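Local atomic coordinates of 3-oxo-tetronate kinase (PDB entry 3DQQ), a protein that probably catalyses the ATP-dependent phosphorylation of 3-oxo-tetronate to 3-oxo-tetronate 4-phosphate, as a member of the four-carbon acid sugar kinase family. Residues A102-L107 with A217-G222; T112-A117 with Y194-L199. All coordinates share one frame; numbering follows the deposited sequence.

Contact 1: A102-L107 with A217-G222; sequences ALMVAL and APLVTG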
# COMPACT_ATOMS: atom_id res chain seq x y z
N ALA A 102 -21.54 2.10 28.61
CA ALA A 102 -22.19 3.39 28.72
C ALA A 102 -23.64 3.24 28.27
O ALA A 102 -24.55 3.73 28.94
CB ALA A 102 -21.49 4.44 27.94
N LEU A 103 -23.86 2.55 27.16
CA LEU A 103 -25.22 2.40 26.62
C LEU A 103 -26.04 1.62 27.64
O LEU A 103 -27.20 1.96 27.89
CB LEU A 103 -25.22 1.68 25.25
CG LEU A 103 -24.52 2.35 24.03
CD1 LEU A 103 -24.38 1.41 22.80
CD2 LEU A 103 -25.23 3.63 23.62
N MET A 104 -25.46 0.61 28.26
CA MET A 104 -26.20 -0.18 29.22
C MET A 104 -26.66 0.71 30.35
O MET A 104 -27.81 0.65 30.78
CB MET A 104 -25.36 -1.35 29.75
CG MET A 104 -24.97 -2.44 28.68
SD MET A 104 -23.87 -3.71 29.41
CE MET A 104 -25.17 -4.46 30.41
N VAL A 105 -25.78 1.58 30.83
CA VAL A 105 -26.17 2.44 31.93
C VAL A 105 -27.25 3.42 31.47
O VAL A 105 -28.19 3.62 32.19
CB VAL A 105 -24.98 3.23 32.53
CG1 VAL A 105 -25.51 4.39 33.40
CG2 VAL A 105 -24.06 2.33 33.30
N ALA A 106 -27.12 4.05 30.31
CA ALA A 106 -28.16 4.98 29.80
C ALA A 106 -29.50 4.27 29.59
O ALA A 106 -30.52 4.89 29.73
CB ALA A 106 -27.75 5.64 28.58
N LEU A 107 -29.50 2.97 29.26
CA LEU A 107 -30.75 2.25 29.01
C LEU A 107 -31.23 1.51 30.26
O LEU A 107 -32.17 0.71 30.24
CB LEU A 107 -30.53 1.29 27.86
CG LEU A 107 -30.52 1.92 26.46
CD1 LEU A 107 -29.91 0.92 25.48
CD2 LEU A 107 -31.88 2.32 26.01
N ALA A 217 -34.83 -7.61 23.11
CA ALA A 217 -33.77 -7.09 23.97
C ALA A 217 -33.72 -5.55 23.76
O ALA A 217 -33.84 -5.04 22.63
CB ALA A 217 -32.44 -7.77 23.65
N PRO A 218 -33.56 -4.79 24.84
CA PRO A 218 -33.42 -3.34 24.71
C PRO A 218 -32.14 -2.90 24.05
O PRO A 218 -32.14 -1.89 23.35
CB PRO A 218 -33.41 -2.84 26.14
CG PRO A 218 -33.83 -3.94 26.95
CD PRO A 218 -33.54 -5.21 26.23
N LEU A 219 -31.08 -3.65 24.28
CA LEU A 219 -29.81 -3.42 23.66
C LEU A 219 -29.17 -4.74 23.27
O LEU A 219 -29.21 -5.73 23.96
CB LEU A 219 -28.88 -2.64 24.60
CG LEU A 219 -27.41 -2.45 24.15
CD1 LEU A 219 -27.23 -1.38 23.09
CD2 LEU A 219 -26.60 -2.15 25.33
N VAL A 220 -28.46 -4.68 22.17
CA VAL A 220 -27.89 -5.82 21.54
C VAL A 220 -26.64 -5.26 20.83
O VAL A 220 -26.60 -4.09 20.46
CB VAL A 220 -28.99 -6.34 20.61
CG1 VAL A 220 -28.52 -6.46 19.23
CG2 VAL A 220 -29.58 -7.61 21.12
N THR A 221 -25.60 -6.06 20.67
CA THR A 221 -24.33 -5.58 20.12
C THR A 221 -23.75 -6.68 19.26
O THR A 221 -24.01 -7.83 19.48
CB THR A 221 -23.29 -5.21 21.23
OG1 THR A 221 -22.60 -6.38 21.68
CG2 THR A 221 -23.96 -4.50 22.45
N GLY A 222 -22.95 -6.30 18.27
CA GLY A 222 -22.48 -7.24 17.29
C GLY A 222 -22.12 -6.60 15.98
O GLY A 222 -22.12 -5.39 15.85
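Leu219 meets Leu103, Met104 and Leu107, three side chains from the last turn of helix 96-106 and the residue just after it. The interaction across the two segments is apolar, and it divides among the parts of the Leu219 side chain. Its CD2 lies 3.7 Å from Met104 CG and 4.1 Å from Leu103 CB; its CD1 is 4.0 Å from Leu103 CD1. Nearer the strand, Leu219 CB receives Leu107 CD1 at 3.8 Å. In all three pairs with Leu219 the side chains cross at about a right angle, so branch tips and CH2 groups meet rather than lying alongside one another. Leu219 points toward the helix from CB on, and with CG anti to the backbone N (chi1 173°) CD1 is turned to Leu103 and CD2 to Met104. Pro218 takes part through its backbone: its carbonyl O is 4.2 Å from Leu107 CD1.

Helical bonding runs on to Leu107, whose N bonds to Leu103 O at 2.9 Å, joining two of the three partners, although Leu107 is the first residue to leave helical angles.

Surrounding side chains complete the packing: Phe82 touches Leu103, Val80 touches Leu219, and Thr112 touches both Leu219 and Met104. Backbone hydrogen bonds of Val220 and Gly222 with Phe82, and of Thr221 with Ser115, place strand 219-222 between strands 79-83 and 112-115, with the helix end resting on one face. This is helix-on-sheet packing in the sugar-binding N-terminal domain, where a helix covers parallel strands of an alpha/beta fold.

Contact 2: T112-A117 with Y194-L199; sequences TVISPA and YRYAVL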
# COMPACT_ATOMS: atom_id res chain seq x y z
N THR A 112 -26.24 -7.78 28.35
CA THR A 112 -26.34 -7.61 26.89
C THR A 112 -25.59 -8.66 26.17
O THR A 112 -24.76 -9.31 26.74
CB THR A 112 -25.73 -6.28 26.46
OG1 THR A 112 -26.28 -5.30 27.33
CG2 THR A 112 -26.09 -5.89 25.01
N VAL A 113 -25.87 -8.82 24.89
CA VAL A 113 -25.18 -9.83 24.12
C VAL A 113 -24.16 -9.21 23.24
O VAL A 113 -24.23 -8.01 22.95
CB VAL A 113 -26.15 -10.65 23.28
CG1 VAL A 113 -27.26 -11.26 24.18
CG2 VAL A 113 -26.67 -9.80 22.11
N ILE A 114 -23.20 -10.05 22.85
CA ILE A 114 -22.12 -9.68 21.94
C ILE A 114 -22.15 -10.71 20.84
O ILE A 114 -21.91 -11.87 21.13
CB ILE A 114 -20.75 -9.76 22.65
CG1 ILE A 114 -20.63 -8.66 23.69
CG2 ILE A 114 -19.58 -9.65 21.67
CD1 ILE A 114 -19.53 -8.86 24.67
N SER A 115 -22.44 -10.30 19.60
CA SER A 115 -22.56 -11.25 18.48
C SER A 115 -21.86 -10.78 17.20
O SER A 115 -22.50 -10.27 16.29
CB SER A 115 -24.02 -11.49 18.18
OG SER A 115 -24.17 -12.62 17.34
N PRO A 116 -20.55 -10.97 17.10
CA PRO A 116 -19.79 -10.52 15.93
C PRO A 116 -19.94 -11.33 14.65
O PRO A 116 -19.72 -10.80 13.57
CB PRO A 116 -18.35 -10.63 16.38
CG PRO A 116 -18.40 -10.94 17.80
CD PRO A 116 -19.68 -11.59 18.09
N ALA A 117 -20.32 -12.59 14.74
CA ALA A 117 -20.26 -13.45 13.58
C ALA A 117 -20.95 -12.89 12.36
O ALA A 117 -21.98 -12.27 12.47
CB ALA A 117 -20.86 -14.81 13.89
N TYR A 194 -23.00 -12.39 35.16
CA TYR A 194 -22.35 -11.85 33.95
C TYR A 194 -23.08 -10.59 33.46
O TYR A 194 -24.29 -10.56 33.51
CB TYR A 194 -22.36 -12.89 32.87
CG TYR A 194 -21.51 -14.06 33.18
CD1 TYR A 194 -20.19 -14.06 32.80
CD2 TYR A 194 -22.01 -15.17 33.85
CE1 TYR A 194 -19.39 -15.12 33.06
CE2 TYR A 194 -21.21 -16.24 34.12
CZ TYR A 194 -19.90 -16.19 33.73
OH TYR A 194 -19.05 -17.20 33.96
N ARG A 195 -22.34 -9.55 33.07
CA ARG A 195 -22.91 -8.40 32.33
C ARG A 195 -23.17 -8.68 30.87
O ARG A 195 -23.94 -7.95 30.26
CB ARG A 195 -21.92 -7.27 32.17
CG ARG A 195 -21.65 -6.38 33.26
CD ARG A 195 -22.46 -5.17 33.19
NE ARG A 195 -21.88 -3.92 32.72
CZ ARG A 195 -22.63 -2.81 32.85
NH1 ARG A 195 -23.81 -2.89 33.45
NH2 ARG A 195 -22.27 -1.62 32.43
N TYR A 196 -22.36 -9.54 30.26
CA TYR A 196 -22.44 -9.75 28.83
C TYR A 196 -22.34 -11.23 28.49
O TYR A 196 -21.83 -12.04 29.29
CB TYR A 196 -21.33 -9.02 28.07
CG TYR A 196 -20.66 -7.88 28.79
CD1 TYR A 196 -21.14 -6.60 28.71
CD2 TYR A 196 -19.50 -8.10 29.55
CE1 TYR A 196 -20.50 -5.55 29.37
CE2 TYR A 196 -18.86 -7.04 30.23
CZ TYR A 196 -19.37 -5.77 30.15
OH TYR A 196 -18.73 -4.73 30.81
N ALA A 197 -22.80 -11.57 27.29
CA ALA A 197 -22.77 -12.95 26.82
C ALA A 197 -22.37 -12.93 25.38
O ALA A 197 -23.01 -12.25 24.60
CB ALA A 197 -24.15 -13.59 26.97
N VAL A 198 -21.31 -13.65 25.04
CA VAL A 198 -20.93 -13.85 23.65
C VAL A 198 -21.78 -14.97 23.11
O VAL A 198 -22.04 -15.98 23.79
CB VAL A 198 -19.45 -14.23 23.50
CG1 VAL A 198 -19.09 -14.54 22.01
CG2 VAL A 198 -18.57 -13.10 23.99
N LEU A 199 -22.22 -14.81 21.88
CA LEU A 199 -23.12 -15.77 21.21
C LEU A 199 -22.43 -16.43 20.02
O LEU A 199 -21.90 -15.74 19.13
CB LEU A 199 -24.36 -15.03 20.73
CG LEU A 199 -25.56 -14.88 21.66
CD1 LEU A 199 -25.08 -14.64 23.06
CD2 LEU A 199 -26.49 -13.76 21.11
O HOH W 1 -21.81 -14.06 16.81
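Val113 and Leu199 cross obliquely, with the branched end of the leucine placed against the beta-branched carbon of the valine: Leu199 CD2 is 3.8 Å from Val113 CB. They meet although they are not paired in register, since Val113 faces Ala197 and Leu199 is two residues further along. Leu214 of helix 204-214 touches both, so this face of the strands lies under that helix.

Ile114 points to the other face, together with Thr112, Tyr196 and Val198. Its CG1 is anti to the carbonyl carbon (chi1 -70°), and the extended chain beyond it brings CD1 to 3.9 Å from Tyr196 CB, obliquely to the ring. Toward its partner in register, Ile114 CB stands 4.2 Å from Val198 CG2. Met159 of helix 155-160 touches both Ile114 and Tyr196.

The register (Thr112 with Tyr196, Val113 with Ala197, Ile114 with Val198) is that of neighbouring parallel strands in the alpha/beta N-terminal domain; the strand axes run in roughly the same sense, 30° apart (signed crossing angle -30°). Four backbone bonds zigzag between them: Thr112 N to Arg195 O, Ala197 N to Thr112 O, Ile114 N to Ala197 O (2.8 Å) and Leu199 N to Ile114 O. Ile114 N and O thus reach the residues on either side of its partner Val198, the parallel pattern.

The Tyr196 ring leads away from strand 112-115, and Arg195 CB lies over the centre of one face. Its OH lies in plane at the edge of the Arg195 guanidinium and hydrogen-bonds to Asp101, which also forms a salt bridge with Arg195 NH2.

Beyond the paired residues a water bridges the two segments, accepting from Ala117 N at 2.9 Å and donating to Leu199 O and, at 2.8 Å, to Ser115 OG. The same Ser115 hydroxyl also hydrogen-bonds to Gln210.

Contacts 1 and 2 have centres about 11 Å apart, on the same side of the chain's centre and within the sugar-binding N-terminal domain. Along the chain, contact 2 is nested inside the loop closed by contact 1: helix 96-106 leads into strand 112-115 and, after some 80 residues that include other helices and strands, strand 196-199 follows, then helix 204-214 and strand 219-222. Across the sheet the order is 196-199, 112-115, 219-222, so strand 112-115 joins the two contacts. Thr221 OG1 lies 2.6 Å from Val113 O, and Thr221 O 2.9 Å from Ser115 N, both probable hydrogen bonds. Both contacts are structural packing, away from the residues inferred by similarity to bind ATP.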